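Esterase (PDB 4RGY) hydrolyses esters as a low-temperature-active alkaline enzyme recovered from a marine-sediment metagenomic library. Local coordinates at the interface of chains A and B. Sequence-based numbering; all coordinates share one arbitrary frame. Chains: chain A/B, Esterase.

Contact 1: the interface of chains A and B. Residues chain A 4-5, 7, 24, 110-111; chain B 5-7, 110-111.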
loop_
_atom_site.group_PDB
_atom_site.type_symbol
_atom_site.label_atom_id
_atom_site.label_comp_id
_atom_site.label_asym_id
_atom_site.label_seq_id
_atom_site.Cartn_x
_atom_site.Cartn_y
_atom_site.Cartn_z
ATOM N N LEU A 4 5.579 -6.516 7.327
ATOM C CA LEU A 4 5.133 -5.128 7.247
ATOM C C LEU A 4 3.650 -5.057 6.907
ATOM O O LEU A 4 3.189 -5.718 5.977
ATOM C CB LEU A 4 5.945 -4.397 6.172
ATOM C CG LEU A 4 5.521 -2.966 5.830
ATOM C CD1 LEU A 4 5.809 -2.043 6.977
ATOM C CD2 LEU A 4 6.221 -2.471 4.572
ATOM N N PHE A 5 2.902 -4.266 7.669
ATOM C CA PHE A 5 1.473 -4.147 7.442
ATOM C C PHE A 5 1.097 -2.702 7.243
ATOM O O PHE A 5 1.367 -1.851 8.098
ATOM C CB PHE A 5 0.688 -4.710 8.631
ATOM C CG PHE A 5 1.006 -6.135 8.927
ATOM C CD1 PHE A 5 2.082 -6.464 9.732
ATOM C CD2 PHE A 5 0.239 -7.156 8.390
ATOM C CE1 PHE A 5 2.397 -7.790 9.988
ATOM C CE2 PHE A 5 0.541 -8.482 8.650
ATOM C CZ PHE A 5 1.625 -8.803 9.449
ATOM N N CYS A 7 -2.173 -0.676 7.229
ATOM C CA CYS A 7 -3.484 -0.960 7.794
ATOM C C CYS A 7 -4.413 0.208 7.575
ATOM O O CYS A 7 -4.147 1.315 8.060
ATOM C CB CYS A 7 -3.354 -1.181 9.308
ATOM S SG CYS A 7 -1.965 -2.230 9.834
ATOM N N LEU A 24 5.893 -6.372 12.513
ATOM C CA LEU A 24 5.784 -7.480 13.456
ATOM C C LEU A 24 6.922 -8.439 13.213
ATOM O O LEU A 24 7.246 -8.733 12.064
ATOM C CB LEU A 24 4.513 -8.285 13.187
ATOM C CG LEU A 24 3.151 -8.052 13.807
ATOM C CD1 LEU A 24 2.260 -9.257 13.472
ATOM C CD2 LEU A 24 3.256 -7.847 15.315
ATOM N N PHE A 110 -5.877 -6.334 16.462
ATOM C CA PHE A 110 -5.489 -6.842 15.148
ATOM C C PHE A 110 -4.290 -7.792 15.216
ATOM O O PHE A 110 -4.211 -8.778 14.472
ATOM C CB PHE A 110 -5.076 -5.691 14.225
ATOM C CG PHE A 110 -6.162 -4.692 13.929
ATOM C CD1 PHE A 110 -7.506 -5.027 13.999
ATOM C CD2 PHE A 110 -5.816 -3.400 13.544
ATOM C CE1 PHE A 110 -8.487 -4.079 13.707
ATOM C CE2 PHE A 110 -6.781 -2.454 13.257
ATOM C CZ PHE A 110 -8.117 -2.788 13.340
ATOM N N PHE A 111 -3.324 -7.458 16.070
ATOM C CA PHE A 111 -2.004 -8.080 16.057
ATOM C C PHE A 111 -1.662 -8.702 17.407
ATOM O O PHE A 111 -2.240 -8.328 18.433
ATOM C CB PHE A 111 -0.930 -7.048 15.660
ATOM C CG PHE A 111 -1.093 -6.507 14.260
ATOM C CD1 PHE A 111 -0.853 -7.320 13.156
ATOM C CD2 PHE A 111 -1.478 -5.193 14.051
ATOM C CE1 PHE A 111 -1.000 -6.824 11.870
ATOM C CE2 PHE A 111 -1.628 -4.696 12.761
ATOM C CZ PHE A 111 -1.381 -5.519 11.673
ATOM N N PHE B 5 -5.738 -4.872 5.364
ATOM C CA PHE B 5 -4.309 -4.990 5.592
ATOM C C PHE B 5 -3.614 -5.406 4.322
ATOM O O PHE B 5 -3.940 -6.439 3.727
ATOM C CB PHE B 5 -4.020 -6.026 6.684
ATOM C CG PHE B 5 -4.685 -5.718 7.981
ATOM C CD1 PHE B 5 -5.988 -6.119 8.218
ATOM C CD2 PHE B 5 -4.016 -5.013 8.967
ATOM C CE1 PHE B 5 -6.619 -5.812 9.414
ATOM C CE2 PHE B 5 -4.636 -4.711 10.168
ATOM C CZ PHE B 5 -5.942 -5.108 10.393
ATOM N N GLN B 6 -2.636 -4.608 3.908
ATOM C CA GLN B 6 -1.718 -5.027 2.870
ATOM C C GLN B 6 -0.462 -5.503 3.587
ATOM O O GLN B 6 0.178 -4.748 4.322
ATOM C CB GLN B 6 -1.426 -3.877 1.911
ATOM C CG GLN B 6 -2.680 -3.368 1.179
ATOM C CD GLN B 6 -3.293 -4.370 0.203
ATOM O OE1 GLN B 6 -2.689 -5.386 -0.140
ATOM N NE2 GLN B 6 -4.506 -4.074 -0.253
ATOM N N CYS B 7 -0.139 -6.774 3.397
ATOM C CA CYS B 7 0.874 -7.446 4.196
ATOM C C CYS B 7 2.040 -7.852 3.329
ATOM O O CYS B 7 1.874 -8.641 2.390
ATOM C CB CYS B 7 0.281 -8.720 4.814
ATOM S SG CYS B 7 -1.379 -8.544 5.535
ATOM N N PHE B 110 -0.396 -13.877 12.367
ATOM C CA PHE B 110 -0.490 -12.420 12.326
ATOM C C PHE B 110 -1.822 -11.900 12.873
ATOM O O PHE B 110 -1.882 -10.850 13.526
ATOM C CB PHE B 110 -0.388 -11.912 10.884
ATOM C CG PHE B 110 0.913 -12.219 10.192
ATOM C CD1 PHE B 110 2.088 -12.428 10.899
ATOM C CD2 PHE B 110 0.953 -12.266 8.802
ATOM C CE1 PHE B 110 3.279 -12.698 10.224
ATOM C CE2 PHE B 110 2.128 -12.537 8.126
ATOM C CZ PHE B 110 3.292 -12.757 8.833
ATOM N N PHE B 111 -2.904 -12.607 12.551
ATOM C CA PHE B 111 -4.263 -12.109 12.741
ATOM C C PHE B 111 -5.089 -13.047 13.616
ATOM O O PHE B 111 -4.762 -14.231 13.745
ATOM C CB PHE B 111 -4.953 -11.907 11.378
ATOM C CG PHE B 111 -4.297 -10.859 10.511
ATOM C CD1 PHE B 111 -4.372 -9.513 10.853
ATOM C CD2 PHE B 111 -3.616 -11.220 9.360
ATOM C CE1 PHE B 111 -3.772 -8.549 10.058
ATOM C CE2 PHE B 111 -3.012 -10.253 8.563
ATOM C CZ PHE B 111 -3.099 -8.916 8.917
HETATM O O HOH W 1 -3.481 -11.215 16.005
#

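Contact 2: the interface of chains A and B. Residues chain A 2-3, 5, 24, 26; chain B 8-10, 106, 110.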
loop_
_atom_site.group_PDB
_atom_site.type_symbol
_atom_site.label_atom_id
_atom_site.label_comp_id
_atom_site.label_asym_id
_atom_site.label_seq_id
_atom_site.Cartn_x
_atom_site.Cartn_y
_atom_site.Cartn_z
ATOM N N MET A 2 10.893 -9.425 9.485
ATOM C CA MET A 2 9.770 -8.659 9.987
ATOM C C MET A 2 8.718 -8.610 8.889
ATOM O O MET A 2 9.038 -8.488 7.701
ATOM C CB MET A 2 10.188 -7.233 10.356
ATOM C CG MET A 2 11.314 -7.130 11.383
ATOM S SD MET A 2 10.745 -7.363 13.076
ATOM C CE MET A 2 9.585 -6.013 13.254
ATOM N N ALA A 3 7.465 -8.737 9.285
ATOM C CA ALA A 3 6.358 -8.576 8.360
ATOM C C ALA A 3 5.870 -7.130 8.476
ATOM O O ALA A 3 5.749 -6.589 9.584
ATOM C CB ALA A 3 5.258 -9.540 8.706
ATOM N N PHE A 5 2.902 -4.266 7.669
ATOM C CA PHE A 5 1.473 -4.147 7.442
ATOM C C PHE A 5 1.097 -2.702 7.243
ATOM O O PHE A 5 1.367 -1.851 8.098
ATOM C CB PHE A 5 0.688 -4.710 8.631
ATOM C CG PHE A 5 1.006 -6.135 8.927
ATOM C CD1 PHE A 5 2.082 -6.464 9.732
ATOM C CD2 PHE A 5 0.239 -7.156 8.390
ATOM C CE1 PHE A 5 2.397 -7.790 9.988
ATOM C CE2 PHE A 5 0.541 -8.482 8.650
ATOM C CZ PHE A 5 1.625 -8.803 9.449
ATOM N N LEU A 24 5.893 -6.372 12.513
ATOM C CA LEU A 24 5.784 -7.480 13.456
ATOM C C LEU A 24 6.922 -8.439 13.213
ATOM O O LEU A 24 7.246 -8.733 12.064
ATOM C CB LEU A 24 4.513 -8.285 13.187
ATOM C CG LEU A 24 3.151 -8.052 13.807
ATOM C CD1 LEU A 24 2.260 -9.257 13.472
ATOM C CD2 LEU A 24 3.256 -7.847 15.315
ATOM N N GLN A 26 8.320 -12.023 12.616
ATOM C CA GLN A 26 7.756 -13.278 12.120
ATOM C C GLN A 26 8.264 -14.455 12.947
ATOM O O GLN A 26 9.434 -14.498 13.310
ATOM C CB GLN A 26 8.121 -13.504 10.652
ATOM C CG GLN A 26 7.272 -12.719 9.683
ATOM C CD GLN A 26 7.482 -13.142 8.239
ATOM O OE1 GLN A 26 7.516 -14.331 7.910
ATOM N NE2 GLN A 26 7.637 -12.165 7.373
ATOM N N ASP B 8 3.223 -7.340 3.645
ATOM C CA ASP B 8 4.443 -7.717 2.951
ATOM C C ASP B 8 5.297 -8.534 3.912
ATOM O O ASP B 8 5.834 -8.003 4.889
ATOM C CB ASP B 8 5.190 -6.478 2.470
ATOM C CG ASP B 8 4.361 -5.645 1.532
ATOM O OD1 ASP B 8 3.717 -6.234 0.648
ATOM O OD2 ASP B 8 4.332 -4.405 1.694
ATOM N N PHE B 9 5.429 -9.827 3.623
ATOM C CA PHE B 9 6.008 -10.774 4.564
ATOM C C PHE B 9 6.934 -11.728 3.825
ATOM O O PHE B 9 6.971 -11.748 2.597
ATOM C CB PHE B 9 4.896 -11.574 5.259
ATOM C CG PHE B 9 4.097 -12.432 4.317
ATOM C CD1 PHE B 9 3.016 -11.905 3.622
ATOM C CD2 PHE B 9 4.433 -13.762 4.114
ATOM C CE1 PHE B 9 2.290 -12.694 2.735
ATOM C CE2 PHE B 9 3.713 -14.557 3.230
ATOM C CZ PHE B 9 2.641 -14.015 2.542
ATOM N N PHE B 10 7.679 -12.528 4.578
ATOM C CA PHE B 10 8.603 -13.470 3.969
ATOM C C PHE B 10 8.069 -14.886 4.008
ATOM O O PHE B 10 7.628 -15.364 5.062
ATOM C CB PHE B 10 9.975 -13.421 4.665
ATOM C CG PHE B 10 11.035 -14.201 3.938
ATOM C CD1 PHE B 10 11.672 -13.648 2.840
ATOM C CD2 PHE B 10 11.381 -15.483 4.340
ATOM C CE1 PHE B 10 12.638 -14.352 2.151
ATOM C CE2 PHE B 10 12.354 -16.199 3.658
ATOM C CZ PHE B 10 12.987 -15.623 2.564
ATOM N N LEU B 106 0.868 -18.594 8.588
ATOM C CA LEU B 106 1.312 -17.209 8.707
ATOM C C LEU B 106 0.136 -16.274 8.969
ATOM O O LEU B 106 0.201 -15.387 9.821
ATOM C CB LEU B 106 2.062 -16.772 7.448
ATOM C CG LEU B 106 3.470 -17.352 7.278
ATOM C CD1 LEU B 106 4.001 -17.062 5.887
ATOM C CD2 LEU B 106 4.434 -16.817 8.333
ATOM N N PHE B 110 -0.396 -13.877 12.367
ATOM C CA PHE B 110 -0.490 -12.420 12.326
ATOM C C PHE B 110 -1.822 -11.900 12.873
ATOM O O PHE B 110 -1.882 -10.850 13.526
ATOM C CB PHE B 110 -0.388 -11.912 10.884
ATOM C CG PHE B 110 0.913 -12.219 10.192
ATOM C CD1 PHE B 110 2.088 -12.428 10.899
ATOM C CD2 PHE B 110 0.953 -12.266 8.802
ATOM C CE1 PHE B 110 3.279 -12.698 10.224
ATOM C CE2 PHE B 110 2.128 -12.537 8.126
ATOM C CZ PHE B 110 3.292 -12.757 8.833
#

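Contact 1: the interface of chains A and B
A:Phe110 O and B:Phe110 O, backbone carbonyl oxygens at the two helix C-termini, lie 3.3 Å apart across the two-fold and share water 1, which is 3.0 Å from each oxygen. The two acceptors would probably repel; the water could donate to both, though through bent bonds. The protein belongs to the putative esterase family of alpha/beta-hydrolases, and this patch joins two copies through strand 2-11 and the end of helix 95-110. The strands run antiparallel, with A:Phe5 opposite B:Cys7 and A:Cys7 opposite B:Phe5, but they make no direct backbone N/O bond here; packing and water 1 join them. A:Leu4 O approaches B:Cys7 CA at 3.4 Å.

Aromatic side chains and thiols fill the centre. The A:Phe5 ring presents its tip to a face of B:Phe110, CZ lying 3.6 Å from B:Phe110 CG; the planes stand 83° apart. With CG anti to its own carbonyl carbon (chi1 -58°), A:Phe5 reaches towards that helix end. Along the flank of the same ring, B:Cys7 SG touches CD2 of A:Phe5 at 3.6 Å. B:Phe111 runs counter to A:Phe5 and sets its tip, CZ, 3.7 Å from A:Phe5 CE2, again nearly perpendicular. Within chain A, A:Phe111 puts CE1 over the centre of the A:Phe5 ring, so that a face, a flank and the tip of this phenyl are engaged and its rotation is probably restricted. The Phe111 rings stand shoulder to shoulder, their stems leaning in broadly similar directions, and A:Phe111 CE1 meets B:Phe111 CE1 at 3.7 Å. A:Leu24 CD1 touches B:Phe110 CD1 more loosely.

Contact 2: the interface of chains A and B
Strand 2-11 and helix 95-110 of chain B receive the N-terminal strand of chain A and the loop residue A:Gln26, which follows strand 16-25. A:Gln26 crosses to the backbone of B:Phe10, its chain extended beyond CG (chi2 -170°). As modelled, its amide NE2 lies 2.8 Å from B:Phe10 N and its OE1 3.0 Å from B:Phe10 O, pairing donor with donor and acceptor with acceptor. The amide orientation is therefore doubtful: with nitrogen and oxygen exchanged, the same positions would suit two hydrogen bonds, the side chain meeting the N-H and C=O of one residue much as a neighbouring strand would. B:Phe9 CB and the B:Leu106 methyl CD2 pack near the amide atoms modelled as NE2 and OE1, respectively.

Next to this amide the contact is apolar. A:Ala3 CB points at the junction of B:Phe110 and B:Phe9, 3.8 Å from B:Phe110 CZ, while A:Gln26 lays its CG 4.0 Å from B:Phe110 CE1, with amide and ring planes 80° apart. An alanine in place of B:Phe110 would probably open a gap beside A:Ala3 and A:Gln26 CG and leave the tip of A:Phe5 without the face it packs on. The phenyl of B:Phe110 has A:Phe5 on one face and, on the other, its own chain's B:Leu106 O, 3.2 Å above the ring plane of B:Phe110 and towards the rim.

The C-alpha centres of contact 1 and contact 2 lie about 7 Å apart, and the two share A:Phe5, A:Leu24 and B:Phe110, so they form one continuous surface. Contact 1 surrounds the two-fold axis and pairs like elements from both copies; contact 2 lies off the axis, and symmetry supplies its twin with the chains exchanged. Strand 2-11 of each chain runs through both, linking the aromatic cluster at the axis to the site where the A:Gln26 amide meets a strand backbone. The deposited assembly holds four copies, and this interface could support a dimer within it, although the structure alone does not show the state in solution.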